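Local coordinates for Mlr6093 protein (PDB 2QJ8) that is a member of the aspartoacylase family and probably acts as a zinc-dependent hydrolase of linear amide or ester bonds, at residues A[86-91]-A[104-109]; A[111-114]-A[119-122]. All coordinates share one frame; numbering follows the deposited sequence.

Contact 1 of 2, residues A[86-91]-A[104-109]; sequences EINPLA and KNLNRV
Leu106 carries this contact almost alone, sending its CD2 methyl into the corner formed by Ile87 and Asn88 just ahead of helix 89-94. CD2 lies 3.7 Å from Ile87 CG1, where the two aliphatic chains meet at a slant, and 3.6 Å from the carbonyl oxygen Ile87 O, so that one methyl covers both the side chain and the backbone of the same residue. In Leu106, CG anti to the backbone N (chi1 174°) carries the branch towards Ile87 and Asn88. Its chain runs past that of Asn88 in the opposite sense: Leu106 CD2 rests 3.8 Å from Asn88 CB near the root of the amide, while Asn88 ND2 lies back alongside Leu106 CB.

The Asn88 carboxamide has its two ends employed differently. OD1 accepts from Ala91 N at 3.2 Å, with the donor 61° out of the carbonyl plane, and so caps the helix. ND2 turns to the loops, where Thr99 OG1 and Asn54 O are its main partners; a water that also accepts from Leu106 N at 3.2 Å is only a weak third one. With an alanine here, Ala91 N would probably lose its capping acceptor, and Thr99, Asn54 and the water their shared donor. No direct hydrogen bond joins the two segments; the polar link is this water, weakly held on the Asn88 side and set beside the apolar contact.

Helix 118-129 adds Ile126 against Ile87 and Ile122 against Leu106. The whole is a side-chain N-cap at the start of a short helix, packed against a returning loop in the buried interior of the aspartoacylase-type catalytic domain.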
loop_
_atom_site.group_PDB
_atom_site.type_symbol
_atom_site.label_atom_id
_atom_site.label_comp_id
_atom_site.label_asym_id
_atom_site.label_seq_id
_atom_site.Cartn_x
_atom_site.Cartn_y
_atom_site.Cartn_z
ATOM N N GLU A 86 -2.765 -15.950 -10.226
ATOM C CA GLU A 86 -2.777 -14.621 -10.842
ATOM C C GLU A 86 -3.541 -14.693 -12.152
ATOM O O GLU A 86 -2.964 -15.040 -13.185
ATOM C CB GLU A 86 -1.361 -14.093 -11.157
ATOM C CG GLU A 86 -0.417 -13.943 -9.989
ATOM C CD GLU A 86 0.458 -15.144 -9.731
ATOM O OE1 GLU A 86 1.111 -15.653 -10.684
ATOM O OE2 GLU A 86 0.562 -15.553 -8.554
ATOM N N ILE A 87 -4.828 -14.366 -12.121
ATOM C CA ILE A 87 -5.627 -14.348 -13.337
ATOM C C ILE A 87 -5.292 -13.145 -14.234
ATOM O O ILE A 87 -5.602 -13.190 -15.424
ATOM C CB ILE A 87 -7.185 -14.443 -13.099
ATOM C CG1 ILE A 87 -7.758 -13.199 -12.374
ATOM C CG2 ILE A 87 -7.530 -15.732 -12.436
ATOM C CD1 ILE A 87 -9.303 -13.198 -12.128
ATOM N N ASN A 88 -4.665 -12.081 -13.700
ATOM C CA ASN A 88 -4.320 -10.899 -14.509
ATOM C C ASN A 88 -2.810 -10.605 -14.411
ATOM O O ASN A 88 -2.407 -9.603 -13.790
ATOM C CB ASN A 88 -5.172 -9.688 -14.074
ATOM C CG ASN A 88 -5.161 -8.547 -15.087
ATOM O OD1 ASN A 88 -4.309 -8.480 -15.961
ATOM N ND2 ASN A 88 -6.086 -7.618 -14.927
ATOM N N PRO A 89 -1.968 -11.472 -15.012
ATOM C CA PRO A 89 -0.503 -11.261 -14.964
ATOM C C PRO A 89 -0.026 -9.962 -15.520
ATOM O O PRO A 89 0.949 -9.437 -15.038
ATOM C CB PRO A 89 0.061 -12.446 -15.772
ATOM C CG PRO A 89 -1.048 -12.953 -16.577
ATOM C CD PRO A 89 -2.299 -12.694 -15.776
ATOM N N LEU A 90 -0.690 -9.445 -16.552
ATOM C CA LEU A 90 -0.336 -8.156 -17.093
ATOM C C LEU A 90 -0.414 -7.049 -16.036
ATOM O O LEU A 90 0.527 -6.282 -15.898
ATOM C CB LEU A 90 -1.240 -7.820 -18.264
ATOM C CG LEU A 90 -1.051 -8.587 -19.552
ATOM C CD1 LEU A 90 -2.164 -8.191 -20.500
ATOM C CD2 LEU A 90 0.310 -8.263 -20.162
ATOM N N ALA A 91 -1.510 -7.025 -15.271
ATOM C CA ALA A 91 -1.724 -6.062 -14.195
ATOM C C ALA A 91 -0.733 -6.265 -13.049
ATOM O O ALA A 91 -0.195 -5.302 -12.520
ATOM C CB ALA A 91 -3.166 -6.178 -13.655
ATOM N N LYS A 104 -9.213 -2.297 -18.850
ATOM C CA LYS A 104 -10.415 -2.908 -18.289
ATOM C C LYS A 104 -10.150 -3.689 -17.021
ATOM O O LYS A 104 -9.082 -4.283 -16.808
ATOM C CB LYS A 104 -11.132 -3.803 -19.323
ATOM C CG LYS A 104 -11.473 -3.095 -20.642
ATOM C CD LYS A 104 -12.143 -3.993 -21.700
ATOM C CE LYS A 104 -12.432 -3.170 -22.948
ATOM N NZ LYS A 104 -12.854 -3.973 -24.136
ATOM N N ASN A 105 -11.144 -3.648 -16.156
ATOM C CA ASN A 105 -11.190 -4.413 -14.915
ATOM C C ASN A 105 -11.738 -5.753 -15.349
ATOM O O ASN A 105 -12.903 -5.878 -15.755
ATOM C CB ASN A 105 -12.073 -3.688 -13.902
ATOM C CG ASN A 105 -12.317 -4.463 -12.615
ATOM O OD1 ASN A 105 -11.932 -5.624 -12.432
ATOM N ND2 ASN A 105 -12.941 -3.779 -11.683
ATOM N N LEU A 106 -10.848 -6.734 -15.319
ATOM C CA LEU A 106 -11.095 -8.100 -15.759
ATOM C C LEU A 106 -12.355 -8.736 -15.151
ATOM O O LEU A 106 -13.095 -9.454 -15.838
ATOM C CB LEU A 106 -9.838 -8.950 -15.464
ATOM C CG LEU A 106 -9.866 -10.457 -15.697
ATOM C CD1 LEU A 106 -10.173 -10.719 -17.154
ATOM C CD2 LEU A 106 -8.524 -11.104 -15.287
ATOM N N ASN A 107 -12.566 -8.467 -13.875
ATOM C CA ASN A 107 -13.724 -8.954 -13.139
ATOM C C ASN A 107 -15.034 -8.406 -13.710
ATOM O O ASN A 107 -15.947 -9.208 -13.956
ATOM C CB ASN A 107 -13.569 -8.636 -11.644
ATOM C CG ASN A 107 -14.668 -9.240 -10.785
ATOM O OD1 ASN A 107 -15.805 -8.763 -10.776
ATOM N ND2 ASN A 107 -14.311 -10.255 -10.003
ATOM N N ARG A 108 -15.114 -7.093 -13.978
ATOM C CA ARG A 108 -16.379 -6.532 -14.501
ATOM C C ARG A 108 -16.710 -6.915 -15.942
ATOM O O ARG A 108 -17.877 -6.780 -16.343
ATOM C CB ARG A 108 -16.592 -5.010 -14.288
ATOM C CG ARG A 108 -15.540 -4.083 -14.825
ATOM C CD ARG A 108 -16.031 -2.640 -15.103
ATOM N NE ARG A 108 -14.912 -1.679 -15.130
ATOM C CZ ARG A 108 -13.999 -1.534 -16.107
ATOM N NH1 ARG A 108 -14.000 -2.292 -17.217
ATOM N NH2 ARG A 108 -13.029 -0.628 -15.956
ATOM N N VAL A 109 -15.741 -7.435 -16.711
ATOM C CA VAL A 109 -16.012 -7.841 -18.114
ATOM C C VAL A 109 -16.496 -9.292 -18.310
ATOM O O VAL A 109 -16.892 -9.630 -19.416
ATOM C CB VAL A 109 -14.815 -7.570 -19.050
ATOM C CG1 VAL A 109 -14.331 -6.124 -18.874
ATOM C CG2 VAL A 109 -13.716 -8.557 -18.821
HETATM O O HOH W 1 -8.464 -6.027 -13.299
#

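Contact 2 of 2, residues A[111-114]-A[119-122]; sequences PGRS and SERI
Arg113 binds Glu120 twice, once through the backbone and once through the side chain. Arg113 N donates to Glu120 O at 3.2 Å, with a bent N-H...O angle of 141°. The same oxygen receives a CA-H...O contact from Gly112 CA at 3.3 Å; a side chain at Gly112 would run into it, and the positive phi of this residue also suits a glycine.

The two side chains then lie abreast and point the same way. Arg113 NE forms a salt bridge with Glu120 OE1 at 3.4 Å, and Arg113 CG is almost as near that oxygen. Guanidinium and carboxylate planes stand 82° apart, so the pair is not a flat, two-pronged one. The other carboxylate oxygen, Glu120 OE2, is taken by Ser117 N and by the ammonium of Lys104, while Arg113 NH1 has a weak, long ion pair with Asp115.

Arg121 CD lies 3.3 Å from Ser114 O; the bend at chi3 (-59°) beyond it turns the guanidinium towards its other partners, Gly116 O, Asp29 and Pro25 O. The hydrogen bond and salt bridge between Arg113 and Glu120 tie the 111-114 loop to the first turn of helix 118-129 at the protein surface, and with two cations sharing its carboxylate, Glu120 is likely to stay ionised.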
loop_
_atom_site.group_PDB
_atom_site.type_symbol
_atom_site.label_atom_id
_atom_site.label_comp_id
_atom_site.label_asym_id
_atom_site.label_seq_id
_atom_site.Cartn_x
_atom_site.Cartn_y
_atom_site.Cartn_z
ATOM N N PRO A 111 -18.756 -12.540 -18.791
ATOM C CA PRO A 111 -17.964 -13.669 -19.265
ATOM C C PRO A 111 -17.017 -13.373 -20.457
ATOM O O PRO A 111 -16.526 -14.307 -21.081
ATOM C CB PRO A 111 -19.061 -14.668 -19.650
ATOM C CG PRO A 111 -20.079 -13.772 -20.309
ATOM C CD PRO A 111 -20.059 -12.497 -19.485
ATOM N N GLY A 112 -16.743 -12.110 -20.766
ATOM C CA GLY A 112 -15.904 -11.756 -21.914
ATOM C C GLY A 112 -16.385 -12.230 -23.280
ATOM O O GLY A 112 -17.566 -12.525 -23.470
ATOM N N ARG A 113 -15.455 -12.249 -24.240
ATOM C CA ARG A 113 -15.675 -12.730 -25.588
ATOM C C ARG A 113 -14.326 -13.103 -26.220
ATOM O O ARG A 113 -13.318 -12.467 -25.961
ATOM C CB ARG A 113 -16.445 -11.729 -26.477
ATOM C CG ARG A 113 -15.824 -10.370 -26.772
ATOM C CD ARG A 113 -16.808 -9.566 -27.655
ATOM N NE ARG A 113 -16.414 -8.183 -27.942
ATOM C CZ ARG A 113 -15.828 -7.717 -29.062
ATOM N NH1 ARG A 113 -15.498 -8.508 -30.088
ATOM N NH2 ARG A 113 -15.554 -6.408 -29.163
ATOM N N SER A 114 -14.334 -14.154 -27.024
ATOM C CA SER A 114 -13.123 -14.705 -27.643
ATOM C C SER A 114 -12.399 -13.763 -28.594
ATOM O O SER A 114 -11.174 -13.815 -28.710
ATOM C CB SER A 114 -13.473 -16.016 -28.334
ATOM O OG SER A 114 -14.622 -15.868 -29.133
ATOM N N SER A 119 -8.466 -8.333 -21.827
ATOM C CA SER A 119 -9.272 -8.631 -20.618
ATOM C C SER A 119 -10.475 -9.539 -20.907
ATOM O O SER A 119 -10.755 -10.477 -20.152
ATOM C CB SER A 119 -9.771 -7.360 -19.937
ATOM O OG SER A 119 -8.693 -6.478 -19.717
ATOM N N GLU A 120 -11.127 -9.270 -22.029
ATOM C CA GLU A 120 -12.286 -10.034 -22.503
ATOM C C GLU A 120 -11.924 -11.459 -22.926
ATOM O O GLU A 120 -12.712 -12.385 -22.688
ATOM C CB GLU A 120 -12.953 -9.313 -23.675
ATOM C CG GLU A 120 -13.420 -7.894 -23.375
ATOM C CD GLU A 120 -14.038 -7.279 -24.578
ATOM O OE1 GLU A 120 -15.240 -7.519 -24.808
ATOM O OE2 GLU A 120 -13.332 -6.544 -25.294
ATOM N N ARG A 121 -10.750 -11.637 -23.557
ATOM C CA ARG A 121 -10.263 -12.985 -23.917
ATOM C C ARG A 121 -9.858 -13.791 -22.675
ATOM O O ARG A 121 -10.072 -15.009 -22.642
ATOM C CB ARG A 121 -9.108 -12.944 -24.933
ATOM C CG ARG A 121 -9.467 -12.236 -26.245
ATOM C CD ARG A 121 -8.456 -12.507 -27.382
ATOM N NE ARG A 121 -7.093 -12.092 -27.053
ATOM C CZ ARG A 121 -6.645 -10.840 -27.031
ATOM N NH1 ARG A 121 -7.434 -9.823 -27.302
ATOM N NH2 ARG A 121 -5.380 -10.601 -26.728
ATOM N N ILE A 122 -9.278 -13.129 -21.663
ATOM C CA ILE A 122 -8.940 -13.810 -20.404
ATOM C C ILE A 122 -10.217 -14.316 -19.734
ATOM O O ILE A 122 -10.278 -15.481 -19.328
ATOM C CB ILE A 122 -8.138 -12.919 -19.411
ATOM C CG1 ILE A 122 -6.752 -12.575 -20.012
ATOM C CG2 ILE A 122 -7.953 -13.673 -18.002
ATOM C CD1 ILE A 122 -6.057 -11.417 -19.367
#

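Contacts 1 and 2 follow one another along the chain, their centres about 10 Å apart, and meet at helix 118-129. Lys104 of the 104-109 loop crosses to contact 2, its NZ 2.9 Å from Glu120 OE2 in a salt bridge. Methyls also pack on carbonyl oxygens: Ile122 CG2 lies 3.5 Å from Ile87 O, and Leu106 CD1 sits close to Ser119 O. On the same helix Ile122 and Ile126 meet Leu106 and Ile87, while Glu120 serves both contacts. The centre of contact 2 lies about 19 Å from that of the chain, against about 12 Å for contact 1. Both lie within the aspartoacylase-type catalytic domain, which probably uses zinc.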